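Local coordinates for protein Lv-ranaspumin (Lv-RSN-1) (Leptodactylus vastus, PDB 4K82) that acts as a surfactant protein of the frog's foam nest, where it probably helps to form or stabilise the foam, at residues T20-D25 with E63-A68; P167-G172 with K196-L201; D106-N111 with V210-V215; V35-Y40 with Q94-L99; L154-L159 with K180-K185. One frame throughout, in Å; residues are numbered along the deposited sequence. Where two conformers were deposited one is given.

All five contacts join parts of one largely helical chain, and none has a direct hydrogen bond between its segments. Contacts 1, 2 and 4 are buried; contacts 3 and 5 are partly buried. Contacts 2 and 3 both use helix 196-212, near its two ends. Contacts 3 and 4 touch through F110. Contacts 1 and 4 lie across the chain's centre from contact 2, and contact 5 lies on the same side as contact 2. Aliphatic branches do most of the touching. Contact 1 adds a disulfide sulfur and a water, contact 3 an asparagine amide, and contact 5 a strand.

Contact 1 (T20-D25 with E63-A68); sequences TKALKD and ERAGCA
A22, A65 and C67 carry this contact, which lies beside the disulfide C18-C67. The Schellman motif that ends helix 48-64 meets the last turn of helix 14-24 here. A22 loses the most surface. Its methyl group points toward the other segment and is the one side chain of 20-25 that touches it. The backbones come close: the CA atoms of A22 and A65 are 6.1 Å apart, which such small side chains permit. CB of A22 meets CB of A65 at 4.2 Å, methyl against methyl. CB of A22 also lies 4.0 Å from SG of C67. C67 holds its sulfur beside its own backbone N and anti to its carbonyl carbon (chi1 -58°). SG then closes the disulfide to C18, one turn before A22 on helix 14-24. The covalent link and the methyl packing thus bind the same two elements.

G66 makes the turn between A65 and C67. Its phi is positive (92°), and N of G66 accepts no strain in bonding back to O of E63 at 2.8 Å. L29 of helix 29-42 packs on both A22 and A65.

The outer side is polar. K21 curls its chain so that NZ forms a salt bridge with OD2 of D25, one turn further on. A water joins this pair to the other segment. It donates to O of A65 at 2.9 Å and, in a weak bond, to OD2 of D25 at 3.4 Å.

Contact 2 (P167-G172 with K196-L201); sequences PCVLGG and KPLGDL
The segment 167-172 runs as a short 3-10 turn from P167 to L170 and faces the first turns of helix 196-212 through V169. Hydrogen bonds from L170 N to P167 O and from G171 N to C168 O hold the turn. G171 and G172 follow with positive phi and lead the chain away. The facing segment is regular helix.

V169 is the buried centre and uses both of its methyl branches. CG2 of V169 meets CD2 of L201 at 3.6 Å, the tighter of the two contacts. CG1 of V169 lies 4.2 Å from CD2 of L198, and the two side chains cross at about a right angle. CD2 of L198 also lies 4.2 Å from O of V169. Both leucines stand on the same side of the helix, one turn apart. Each has CG anti to its backbone N (L198 chi1 -172°, L201 chi1 178°), and each sends CD2 to one branch of the valine.

L163 of helix 152-165 packs on V169 and L170. L178 of helix 175-180 touches L170 and L198. The disulfide C125-C168 ties the 3-10 turn to the chain just before helix 126-129.

Contact 3 (D106-N111 with V210-V215); sequences DETVFN and VKNINV
The capped start of helix 107-121 meets the C-terminal end of helix 196-212 through V109, T108, N212 and I213. V109 has the most surface buried. Its two branches divide the work. CG1 of V109 lies 4.1 Å from CG2 of I213, an apolar pair whose side chains cross at about a right angle. CG2 of V109 lies 3.9 Å from ND2 of N212. ND2 of N212 also sits 4.0 Å from CG2 of T108, so it rests against a methyl of each of two adjacent residues. N212 reaches them because its CG stands anti to the backbone N (chi1 -169°), which carries the amide across to the other helix. These amide contacts are van der Waals packing.

D106 is the N-cap of helix 107-121. OD1 of D106 accepts a hydrogen bond from N of V109 at 3.2 Å, with the donor well above the carboxylate plane. A second bond, from N of T108 to OD1, is weak. The cap therefore holds the backbone of both residues that meet N212. On the other side, I213 is the first residue to leave the helix.

NZ of K142 in helix 133-144 forms hydrogen bonds with O of V210 and O of I213, at the end of helix 196-212. F110, next to V109, turns instead toward helix 29-42, where it packs on L30 and A34.

Contact 4 (V35-Y40 with Q94-L99); sequences VIICAY and QGLYKL
I37 of helix 29-42 packs against L96 and Y97 of helix 89-102, using a different branch for each. Its CD1 end meets L96. CD1 of I37 lies 4.2 Å from both CG and CD2 of L96, so the methyl rests against the branch point of the leucine. The two side chains cross obliquely. CG2 of I37 takes the other neighbour and lies 4.3 Å from CB of Y97. The torsion of I37 divides the branches this way: CG1 stands beside the backbone N (chi1 -73°), and CG2 is anti to that N. L96 holds CG anti to its own N (chi1 -178°), which directs the branched end toward I37. I37 has the largest surface buried here, and its partners lie next to each other in sequence. The CA atoms of I37 and Y97 are 7.1 Å apart.

This is helix-to-helix packing in the N-terminal half of an alpha-helical protein. Further residues of helix 89-102 extend it along I37, with I93 and L100 also touching that side chain.

Outside this shell, F110 of helix 107-121 packs on I37 and C38, and its ring meets that of Y97 with the planes at about 25°. L58 of helix 48-64 and L19 of helix 14-24 both touch L96. C38, the residue after I37, is joined to C114 by a disulfide, which ties helix 29-42 covalently to helix 107-121. On the partner helix, OE1 of Q94 accepts a hydrogen bond from NE2 of Q41.

Contact 5 (L154-L159 with K180-K185); sequences LIIKDL and KNIFVK
I156 of helix 152-165 packs against I182 and V184 of strand 182-185, one arm of a beta hairpin with strand 188-191. Segment 154-159 of the helix and strand 182-185 run nearly antiparallel, at 163°, and their axes approach to 9.4 Å.

The tight part surrounds I156, which is buried. CG1 of I156 lies 4.1 Å from CG2 of I182, and the two side chains slide past each other in opposite directions. CD1 of I156 reaches further and meets CG2 of V184 at 3.9 Å. CD1 of I156 also lies 4.0 Å from the backbone C of F183, so this methyl packs on the strand backbone between the two side chains. The extended shape of I156 explains this reach: CG1 stands beside the backbone N (chi1 -71°), and CD1 continues the chain outward (chi2 173°). I182 is buried as well. F179 of helix 175-180 covers I156 and L159, while L189 of the neighbouring strand 188-191 also packs on I156.

The outer side is looser. The side chain of F183 points away from the helix and is exposed, as expected from the alternation along a strand. V184 is only partly covered, and P152 and E153 at the start of helix 152-165 touch it. Backbone hydrogen bonds of F183 with S190 and of N181 with E192 pair the strand with the other side of the hairpin.

On V184 the methyl used is CG2, which lies beside the backbone N, while CG1 stands anti to that N at chi1 -177°.

Contact 1 (T20-D25 with E63-A68)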
# COMPACT_ATOMS: atom_id res chain seq x y z
N THR A 20 -15.28 -9.36 8.70
CA THR A 20 -15.83 -8.35 9.61
C THR A 20 -15.06 -8.28 10.93
O THR A 20 -14.66 -7.20 11.38
CB THR A 20 -17.32 -8.65 9.91
OG1 THR A 20 -18.07 -8.60 8.69
CG2 THR A 20 -17.88 -7.64 10.88
N LYS A 21 -14.84 -9.43 11.54
CA LYS A 21 -14.12 -9.48 12.81
C LYS A 21 -12.65 -9.11 12.60
O LYS A 21 -12.06 -8.37 13.40
CB LYS A 21 -14.24 -10.86 13.44
CG LYS A 21 -13.81 -10.89 14.91
CD LYS A 21 -13.64 -12.31 15.43
CE LYS A 21 -12.56 -13.05 14.67
NZ LYS A 21 -11.33 -12.23 14.43
N ALA A 22 -12.08 -9.61 11.51
CA ALA A 22 -10.67 -9.39 11.22
C ALA A 22 -10.34 -7.90 11.08
O ALA A 22 -9.25 -7.46 11.47
CB ALA A 22 -10.27 -10.14 9.95
N LEU A 23 -11.28 -7.12 10.55
CA LEU A 23 -11.07 -5.68 10.40
C LEU A 23 -11.09 -4.94 11.74
O LEU A 23 -10.55 -3.83 11.85
CB LEU A 23 -12.12 -5.09 9.46
CG LEU A 23 -11.97 -5.49 7.99
CD1 LEU A 23 -13.24 -5.17 7.21
CD2 LEU A 23 -10.77 -4.79 7.37
N LYS A 24 -11.70 -5.55 12.75
CA LYS A 24 -11.76 -4.95 14.08
C LYS A 24 -10.55 -5.34 14.93
O LYS A 24 -10.30 -4.73 15.97
CB LYS A 24 -13.06 -5.32 14.79
CG LYS A 24 -14.31 -4.78 14.11
CD LYS A 24 -15.60 -5.30 14.74
CE LYS A 24 -16.82 -4.79 13.99
NZ LYS A 24 -18.08 -5.48 14.39
N ASP A 25 -9.80 -6.34 14.48
CA ASP A 25 -8.60 -6.78 15.19
C ASP A 25 -7.44 -5.82 14.97
O ASP A 25 -7.43 -5.06 13.99
CB ASP A 25 -8.19 -8.19 14.76
CG ASP A 25 -9.22 -9.24 15.11
OD1 ASP A 25 -9.95 -9.05 16.11
OD2 ASP A 25 -9.29 -10.26 14.39
N GLU A 63 -5.45 -14.91 4.50
CA GLU A 63 -5.02 -16.04 5.33
C GLU A 63 -4.32 -15.57 6.60
O GLU A 63 -4.56 -16.10 7.69
CB GLU A 63 -4.12 -16.98 4.54
CG GLU A 63 -4.86 -17.74 3.45
CD GLU A 63 -4.16 -19.02 3.06
OE1 GLU A 63 -3.33 -19.51 3.85
OE2 GLU A 63 -4.44 -19.54 1.95
N ARG A 64 -3.46 -14.57 6.46
CA ARG A 64 -2.71 -14.03 7.59
C ARG A 64 -3.65 -13.43 8.64
O ARG A 64 -3.29 -13.31 9.81
CB ARG A 64 -1.71 -12.98 7.11
CG ARG A 64 -0.55 -13.56 6.31
CD ARG A 64 0.27 -12.46 5.64
NE ARG A 64 0.67 -11.43 6.60
CZ ARG A 64 0.39 -10.14 6.46
NH1 ARG A 64 0.80 -9.27 7.38
NH2 ARG A 64 -0.28 -9.71 5.40
N ALA A 65 -4.85 -13.05 8.21
CA ALA A 65 -5.84 -12.49 9.10
C ALA A 65 -6.79 -13.55 9.64
O ALA A 65 -7.67 -13.26 10.45
CB ALA A 65 -6.62 -11.38 8.41
N GLY A 66 -6.60 -14.79 9.18
CA GLY A 66 -7.39 -15.91 9.63
C GLY A 66 -8.62 -16.18 8.78
O GLY A 66 -9.49 -16.96 9.16
N CYS A 67 -8.68 -15.55 7.61
CA CYS A 67 -9.83 -15.73 6.72
C CYS A 67 -9.43 -16.45 5.44
O CYS A 67 -8.25 -16.59 5.13
CB CYS A 67 -10.48 -14.38 6.43
SG CYS A 67 -11.00 -13.52 7.93
N ALA A 68 -10.43 -16.92 4.69
CA ALA A 68 -10.17 -17.63 3.45
C ALA A 68 -10.87 -16.91 2.31
O ALA A 68 -12.08 -16.66 2.40
CB ALA A 68 -10.67 -19.06 3.54
O HOH W 1 -6.92 -10.96 12.11

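Contact 2 (P167-G172 with K196-L201)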
# COMPACT_ATOMS: atom_id res chain seq x y z
N PRO A 167 13.79 1.32 -4.74
CA PRO A 167 14.36 2.31 -5.66
C PRO A 167 13.37 2.84 -6.69
O PRO A 167 13.57 3.93 -7.23
CB PRO A 167 15.49 1.55 -6.36
CG PRO A 167 15.13 0.11 -6.22
CD PRO A 167 14.43 -0.00 -4.90
N CYS A 168 12.32 2.08 -6.97
CA CYS A 168 11.28 2.52 -7.88
C CYS A 168 10.68 3.88 -7.49
O CYS A 168 10.33 4.68 -8.36
CB CYS A 168 10.19 1.44 -7.99
SG CYS A 168 9.90 0.50 -6.45
N VAL A 169 10.59 4.15 -6.19
CA VAL A 169 10.02 5.41 -5.72
C VAL A 169 10.90 6.61 -6.07
O VAL A 169 10.43 7.75 -6.10
CB VAL A 169 9.71 5.39 -4.20
CG1 VAL A 169 10.90 5.89 -3.41
CG2 VAL A 169 8.50 6.26 -3.90
N LEU A 170 12.17 6.35 -6.36
CA LEU A 170 13.08 7.42 -6.79
C LEU A 170 12.73 7.90 -8.20
O LEU A 170 13.20 8.95 -8.65
CB LEU A 170 14.54 6.95 -6.75
CG LEU A 170 15.02 6.30 -5.45
CD1 LEU A 170 16.48 5.87 -5.54
CD2 LEU A 170 14.81 7.25 -4.28
N GLY A 171 11.93 7.13 -8.91
CA GLY A 171 11.44 7.51 -10.23
C GLY A 171 12.53 7.67 -11.28
O GLY A 171 12.43 8.55 -12.13
N GLY A 172 13.56 6.84 -11.22
CA GLY A 172 14.62 6.87 -12.20
C GLY A 172 15.85 7.67 -11.79
O GLY A 172 16.91 7.52 -12.39
N LYS A 196 13.59 17.29 -5.30
CA LYS A 196 12.35 17.94 -4.90
C LYS A 196 11.07 17.08 -5.06
O LYS A 196 10.22 17.08 -4.17
CB LYS A 196 12.19 19.31 -5.57
CG LYS A 196 10.96 20.09 -5.13
CD LYS A 196 10.96 20.35 -3.62
CE LYS A 196 10.23 21.65 -3.24
NZ LYS A 196 8.82 21.73 -3.74
N PRO A 197 10.92 16.35 -6.20
CA PRO A 197 9.75 15.48 -6.31
C PRO A 197 9.64 14.43 -5.20
O PRO A 197 8.55 14.21 -4.68
CB PRO A 197 9.98 14.79 -7.67
CG PRO A 197 10.71 15.82 -8.47
CD PRO A 197 11.65 16.45 -7.48
N LEU A 198 10.77 13.80 -4.83
CA LEU A 198 10.80 12.85 -3.72
C LEU A 198 10.38 13.56 -2.44
O LEU A 198 9.56 13.06 -1.68
CB LEU A 198 12.19 12.23 -3.59
CG LEU A 198 12.43 11.07 -2.62
CD1 LEU A 198 12.58 11.52 -1.18
CD2 LEU A 198 11.35 10.00 -2.73
N GLY A 199 10.93 14.75 -2.20
CA GLY A 199 10.58 15.49 -1.00
C GLY A 199 9.10 15.83 -0.92
O GLY A 199 8.49 15.73 0.15
N ASP A 200 8.52 16.24 -2.04
CA ASP A 200 7.09 16.53 -2.12
C ASP A 200 6.25 15.31 -1.78
O ASP A 200 5.28 15.39 -1.03
CB ASP A 200 6.70 16.99 -3.53
CG ASP A 200 7.16 18.39 -3.83
OD1 ASP A 200 7.54 19.11 -2.88
OD2 ASP A 200 7.14 18.78 -5.02
N LEU A 201 6.64 14.17 -2.34
CA LEU A 201 5.92 12.93 -2.07
C LEU A 201 5.96 12.60 -0.58
O LEU A 201 4.94 12.26 0.03
CB LEU A 201 6.51 11.79 -2.91
CG LEU A 201 5.90 10.40 -2.70
CD1 LEU A 201 4.45 10.39 -3.15
CD2 LEU A 201 6.70 9.37 -3.46

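Contact 3 (D106-N111 with V210-V215)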
# COMPACT_ATOMS: atom_id res chain seq x y z
N ASP A 106 -13.24 2.62 7.63
CA ASP A 106 -12.78 4.01 7.62
C ASP A 106 -12.36 4.37 6.20
O ASP A 106 -11.26 4.04 5.78
CB ASP A 106 -11.58 4.15 8.57
CG ASP A 106 -11.18 5.60 8.80
OD1 ASP A 106 -11.43 6.45 7.93
OD2 ASP A 106 -10.61 5.89 9.87
N GLU A 107 -13.23 5.07 5.48
CA GLU A 107 -12.92 5.40 4.09
C GLU A 107 -11.87 6.50 3.99
O GLU A 107 -11.23 6.66 2.95
CB GLU A 107 -14.19 5.72 3.29
CG GLU A 107 -15.12 4.52 3.11
CD GLU A 107 -16.08 4.67 1.94
OE1 GLU A 107 -15.62 4.94 0.81
OE2 GLU A 107 -17.30 4.51 2.15
N THR A 108 -11.68 7.26 5.06
CA THR A 108 -10.61 8.24 5.08
C THR A 108 -9.26 7.55 4.97
O THR A 108 -8.39 7.98 4.21
CB THR A 108 -10.65 9.11 6.34
OG1 THR A 108 -11.90 9.81 6.39
CG2 THR A 108 -9.51 10.11 6.33
N VAL A 109 -9.09 6.47 5.73
CA VAL A 109 -7.87 5.67 5.66
C VAL A 109 -7.79 4.98 4.31
O VAL A 109 -6.77 5.04 3.63
CB VAL A 109 -7.80 4.63 6.80
CG1 VAL A 109 -6.69 3.62 6.54
CG2 VAL A 109 -7.58 5.32 8.14
N PHE A 110 -8.89 4.33 3.92
CA PHE A 110 -8.93 3.64 2.64
C PHE A 110 -8.54 4.54 1.47
O PHE A 110 -7.68 4.19 0.66
CB PHE A 110 -10.32 3.05 2.38
CG PHE A 110 -10.36 2.11 1.20
CD1 PHE A 110 -10.49 2.60 -0.09
CD2 PHE A 110 -10.25 0.74 1.39
CE1 PHE A 110 -10.51 1.74 -1.17
CE2 PHE A 110 -10.29 -0.13 0.30
CZ PHE A 110 -10.41 0.38 -0.98
N ASN A 111 -9.15 5.71 1.39
CA ASN A 111 -8.89 6.62 0.28
C ASN A 111 -7.48 7.19 0.29
O ASN A 111 -6.86 7.36 -0.76
CB ASN A 111 -9.94 7.74 0.23
CG ASN A 111 -11.33 7.22 -0.09
OD1 ASN A 111 -11.47 6.16 -0.69
ND2 ASN A 111 -12.35 7.98 0.30
N VAL A 210 1.15 8.17 6.92
CA VAL A 210 1.63 7.26 7.95
C VAL A 210 1.25 7.77 9.34
O VAL A 210 1.10 6.99 10.27
CB VAL A 210 3.14 6.96 7.82
CG1 VAL A 210 3.46 6.44 6.43
CG2 VAL A 210 3.96 8.19 8.12
N LYS A 211 1.06 9.09 9.46
CA LYS A 211 0.61 9.65 10.73
C LYS A 211 -0.87 9.33 10.95
O LYS A 211 -1.33 9.19 12.08
CB LYS A 211 0.87 11.17 10.77
CG LYS A 211 2.35 11.52 10.79
CD LYS A 211 2.56 13.02 10.82
CE LYS A 211 3.89 13.39 10.19
NZ LYS A 211 4.27 14.81 10.45
N ASN A 212 -1.62 9.18 9.85
CA ASN A 212 -3.04 8.86 9.93
C ASN A 212 -3.30 7.42 10.38
O ASN A 212 -4.17 7.17 11.22
CB ASN A 212 -3.72 9.14 8.59
CG ASN A 212 -5.23 9.08 8.68
OD1 ASN A 212 -5.80 9.25 9.76
ND2 ASN A 212 -5.89 8.84 7.55
N ILE A 213 -2.56 6.47 9.82
CA ILE A 213 -2.81 5.06 10.10
C ILE A 213 -2.16 4.61 11.41
O ILE A 213 -1.14 5.16 11.83
CB ILE A 213 -2.31 4.15 8.95
CG1 ILE A 213 -0.78 4.08 8.94
CG2 ILE A 213 -2.83 4.66 7.62
CD1 ILE A 213 -0.21 3.36 7.73
N ASN A 214 -2.75 3.62 12.07
CA ASN A 214 -2.05 2.95 13.16
C ASN A 214 -1.57 1.58 12.74
O ASN A 214 -2.33 0.73 12.27
CB ASN A 214 -2.86 2.90 14.47
CG ASN A 214 -4.35 2.87 14.24
OD1 ASN A 214 -4.89 1.89 13.72
ND2 ASN A 214 -5.03 3.93 14.65
N VAL A 215 -0.27 1.38 12.88
CA VAL A 215 0.39 0.19 12.37
C VAL A 215 1.61 -0.07 13.25
O VAL A 215 2.25 0.87 13.72
CB VAL A 215 0.79 0.38 10.89
CG1 VAL A 215 1.75 1.53 10.72
CG2 VAL A 215 1.42 -0.86 10.35

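Contact 4 (V35-Y40 with Q94-L99)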
# COMPACT_ATOMS: atom_id res chain seq x y z
N VAL A 35 -4.47 -1.37 -0.65
CA VAL A 35 -3.37 -1.45 -1.61
C VAL A 35 -3.69 -2.41 -2.75
O VAL A 35 -3.54 -2.07 -3.92
CB VAL A 35 -2.07 -1.88 -0.92
CG1 VAL A 35 -1.00 -2.16 -1.96
CG2 VAL A 35 -1.63 -0.81 0.08
N ILE A 36 -4.16 -3.61 -2.41
CA ILE A 36 -4.50 -4.61 -3.41
C ILE A 36 -5.63 -4.15 -4.33
O ILE A 36 -5.50 -4.21 -5.55
CB ILE A 36 -4.89 -5.91 -2.73
CG1 ILE A 36 -3.66 -6.47 -2.01
CG2 ILE A 36 -5.42 -6.92 -3.75
CD1 ILE A 36 -4.00 -7.59 -1.03
N ILE A 37 -6.71 -3.66 -3.73
CA ILE A 37 -7.85 -3.19 -4.50
C ILE A 37 -7.46 -2.03 -5.43
O ILE A 37 -7.79 -2.01 -6.61
CB ILE A 37 -9.00 -2.76 -3.57
CG1 ILE A 37 -9.65 -4.01 -2.96
CG2 ILE A 37 -10.05 -1.98 -4.34
CD1 ILE A 37 -10.42 -3.72 -1.68
N CYS A 38 -6.72 -1.07 -4.90
CA CYS A 38 -6.40 0.08 -5.72
C CYS A 38 -5.34 -0.23 -6.77
O CYS A 38 -5.34 0.35 -7.84
CB CYS A 38 -6.07 1.28 -4.84
SG CYS A 38 -7.53 1.76 -3.88
N ALA A 39 -4.45 -1.18 -6.47
CA ALA A 39 -3.48 -1.60 -7.47
C ALA A 39 -4.20 -2.24 -8.65
O ALA A 39 -3.92 -1.95 -9.81
CB ALA A 39 -2.48 -2.58 -6.87
N TYR A 40 -5.13 -3.14 -8.34
CA TYR A 40 -5.92 -3.76 -9.38
C TYR A 40 -6.68 -2.72 -10.22
O TYR A 40 -6.67 -2.78 -11.44
CB TYR A 40 -6.88 -4.80 -8.79
CG TYR A 40 -7.55 -5.61 -9.87
CD1 TYR A 40 -8.67 -5.11 -10.53
CD2 TYR A 40 -7.05 -6.84 -10.25
CE1 TYR A 40 -9.28 -5.84 -11.54
CE2 TYR A 40 -7.65 -7.57 -11.26
CZ TYR A 40 -8.76 -7.05 -11.90
OH TYR A 40 -9.38 -7.76 -12.92
N GLN A 94 -14.06 -5.95 -7.13
CA GLN A 94 -15.18 -5.01 -7.07
C GLN A 94 -16.15 -5.42 -5.96
O GLN A 94 -16.63 -4.58 -5.21
CB GLN A 94 -15.89 -4.89 -8.42
CG GLN A 94 -15.04 -4.21 -9.49
CD GLN A 94 -14.59 -2.80 -9.10
OE1 GLN A 94 -13.41 -2.57 -8.79
NE2 GLN A 94 -15.52 -1.86 -9.11
N GLY A 95 -16.41 -6.72 -5.86
CA GLY A 95 -17.24 -7.26 -4.79
C GLY A 95 -16.68 -6.97 -3.41
O GLY A 95 -17.40 -6.56 -2.49
N LEU A 96 -15.37 -7.17 -3.27
CA LEU A 96 -14.70 -6.93 -2.01
C LEU A 96 -14.79 -5.45 -1.64
O LEU A 96 -15.08 -5.10 -0.49
CB LEU A 96 -13.24 -7.39 -2.09
CG LEU A 96 -12.46 -7.23 -0.80
CD1 LEU A 96 -13.19 -7.98 0.32
CD2 LEU A 96 -11.06 -7.77 -0.99
N TYR A 97 -14.55 -4.58 -2.61
CA TYR A 97 -14.62 -3.15 -2.37
C TYR A 97 -16.01 -2.75 -1.87
O TYR A 97 -16.14 -2.07 -0.85
CB TYR A 97 -14.23 -2.39 -3.64
CG TYR A 97 -14.23 -0.89 -3.50
CD1 TYR A 97 -13.60 -0.27 -2.42
CD2 TYR A 97 -14.86 -0.09 -4.44
CE1 TYR A 97 -13.60 1.10 -2.30
CE2 TYR A 97 -14.86 1.29 -4.32
CZ TYR A 97 -14.23 1.87 -3.25
OH TYR A 97 -14.24 3.25 -3.15
N LYS A 98 -17.05 -3.18 -2.58
CA LYS A 98 -18.43 -2.92 -2.16
C LYS A 98 -18.71 -3.47 -0.76
O LYS A 98 -19.32 -2.80 0.08
CB LYS A 98 -19.43 -3.51 -3.16
CG LYS A 98 -19.33 -2.92 -4.57
CD LYS A 98 -20.39 -3.52 -5.49
CE LYS A 98 -19.93 -3.58 -6.95
NZ LYS A 98 -19.98 -2.26 -7.66
N LEU A 99 -18.24 -4.69 -0.51
CA LEU A 99 -18.41 -5.31 0.80
C LEU A 99 -17.76 -4.47 1.91
O LEU A 99 -18.35 -4.27 2.98
CB LEU A 99 -17.83 -6.73 0.81
CG LEU A 99 -17.99 -7.52 2.10
CD1 LEU A 99 -19.46 -7.65 2.47
CD2 LEU A 99 -17.34 -8.89 1.98

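Contact 5 (L154-L159 with K180-K185)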
# COMPACT_ATOMS: atom_id res chain seq x y z
N LEU A 154 20.33 11.98 11.19
CA LEU A 154 19.99 10.57 11.35
C LEU A 154 18.82 10.21 10.46
O LEU A 154 18.78 9.11 9.89
CB LEU A 154 19.67 10.25 12.81
CG LEU A 154 20.11 8.86 13.24
CD1 LEU A 154 21.64 8.77 13.21
CD2 LEU A 154 19.58 8.57 14.62
N ILE A 155 17.87 11.13 10.32
CA ILE A 155 16.71 10.89 9.45
C ILE A 155 17.15 10.72 7.99
O ILE A 155 16.64 9.84 7.28
CB ILE A 155 15.66 12.01 9.57
CG1 ILE A 155 15.03 11.99 10.97
CG2 ILE A 155 14.57 11.86 8.52
CD1 ILE A 155 14.07 13.14 11.23
N ILE A 156 18.08 11.56 7.54
CA ILE A 156 18.62 11.44 6.19
C ILE A 156 19.24 10.06 5.97
O ILE A 156 18.97 9.41 4.96
CB ILE A 156 19.63 12.56 5.88
CG1 ILE A 156 18.90 13.88 5.72
CG2 ILE A 156 20.44 12.23 4.62
CD1 ILE A 156 19.84 15.04 5.58
N LYS A 157 20.06 9.62 6.91
CA LYS A 157 20.69 8.30 6.84
C LYS A 157 19.64 7.19 6.80
O LYS A 157 19.76 6.24 6.02
CB LYS A 157 21.62 8.09 8.04
CG LYS A 157 23.09 8.19 7.69
CD LYS A 157 23.93 7.32 8.60
CE LYS A 157 23.61 5.84 8.39
NZ LYS A 157 24.32 4.99 9.38
N ASP A 158 18.61 7.31 7.63
CA ASP A 158 17.56 6.28 7.67
C ASP A 158 16.78 6.27 6.36
O ASP A 158 16.38 5.21 5.87
CB ASP A 158 16.62 6.50 8.85
CG ASP A 158 17.22 6.01 10.17
OD1 ASP A 158 18.23 5.27 10.12
OD2 ASP A 158 16.69 6.38 11.24
N LEU A 159 16.55 7.44 5.80
CA LEU A 159 15.79 7.51 4.56
C LEU A 159 16.58 6.86 3.43
O LEU A 159 16.00 6.18 2.57
CB LEU A 159 15.47 8.97 4.22
CG LEU A 159 14.62 9.22 2.98
CD1 LEU A 159 13.25 8.63 3.16
CD2 LEU A 159 14.54 10.71 2.69
N LYS A 180 22.86 13.73 -3.07
CA LYS A 180 23.69 14.92 -3.23
C LYS A 180 22.84 16.17 -3.03
O LYS A 180 23.35 17.24 -2.72
CB LYS A 180 24.36 14.95 -4.60
CG LYS A 180 25.54 14.00 -4.70
CD LYS A 180 26.03 13.84 -6.13
CE LYS A 180 26.93 12.60 -6.23
NZ LYS A 180 27.00 12.05 -7.61
N ASN A 181 21.53 16.01 -3.20
CA ASN A 181 20.59 17.11 -3.15
C ASN A 181 19.65 17.10 -1.94
O ASN A 181 18.63 17.78 -1.93
CB ASN A 181 19.76 17.09 -4.43
CG ASN A 181 20.57 17.48 -5.64
OD1 ASN A 181 20.72 18.66 -5.94
ND2 ASN A 181 21.11 16.49 -6.34
N ILE A 182 20.01 16.33 -0.92
CA ILE A 182 19.22 16.32 0.30
C ILE A 182 20.10 16.79 1.45
O ILE A 182 21.17 16.22 1.69
CB ILE A 182 18.62 14.93 0.58
CG1 ILE A 182 17.69 14.52 -0.57
CG2 ILE A 182 17.86 14.93 1.91
CD1 ILE A 182 17.07 13.13 -0.39
N PHE A 183 19.67 17.85 2.12
CA PHE A 183 20.49 18.56 3.10
C PHE A 183 19.67 18.86 4.33
O PHE A 183 18.45 18.97 4.27
CB PHE A 183 20.93 19.93 2.57
CG PHE A 183 21.75 19.90 1.32
CD1 PHE A 183 21.14 19.88 0.07
CD2 PHE A 183 23.14 19.98 1.39
CE1 PHE A 183 21.89 19.88 -1.09
CE2 PHE A 183 23.90 19.98 0.23
CZ PHE A 183 23.28 19.93 -1.01
N VAL A 184 20.34 19.08 5.45
CA VAL A 184 19.70 19.77 6.55
C VAL A 184 19.88 21.26 6.29
O VAL A 184 20.98 21.71 6.00
CB VAL A 184 20.35 19.43 7.88
CG1 VAL A 184 19.59 20.12 8.99
CG2 VAL A 184 20.33 17.92 8.10
N LYS A 185 18.78 22.01 6.36
CA LYS A 185 18.79 23.45 6.16
C LYS A 185 17.94 24.03 7.27
O LYS A 185 16.77 23.71 7.37
CB LYS A 185 18.18 23.77 4.79
CG LYS A 185 18.07 25.25 4.43
CD LYS A 185 17.58 25.41 2.99
CE LYS A 185 17.41 26.88 2.59
NZ LYS A 185 16.24 27.53 3.23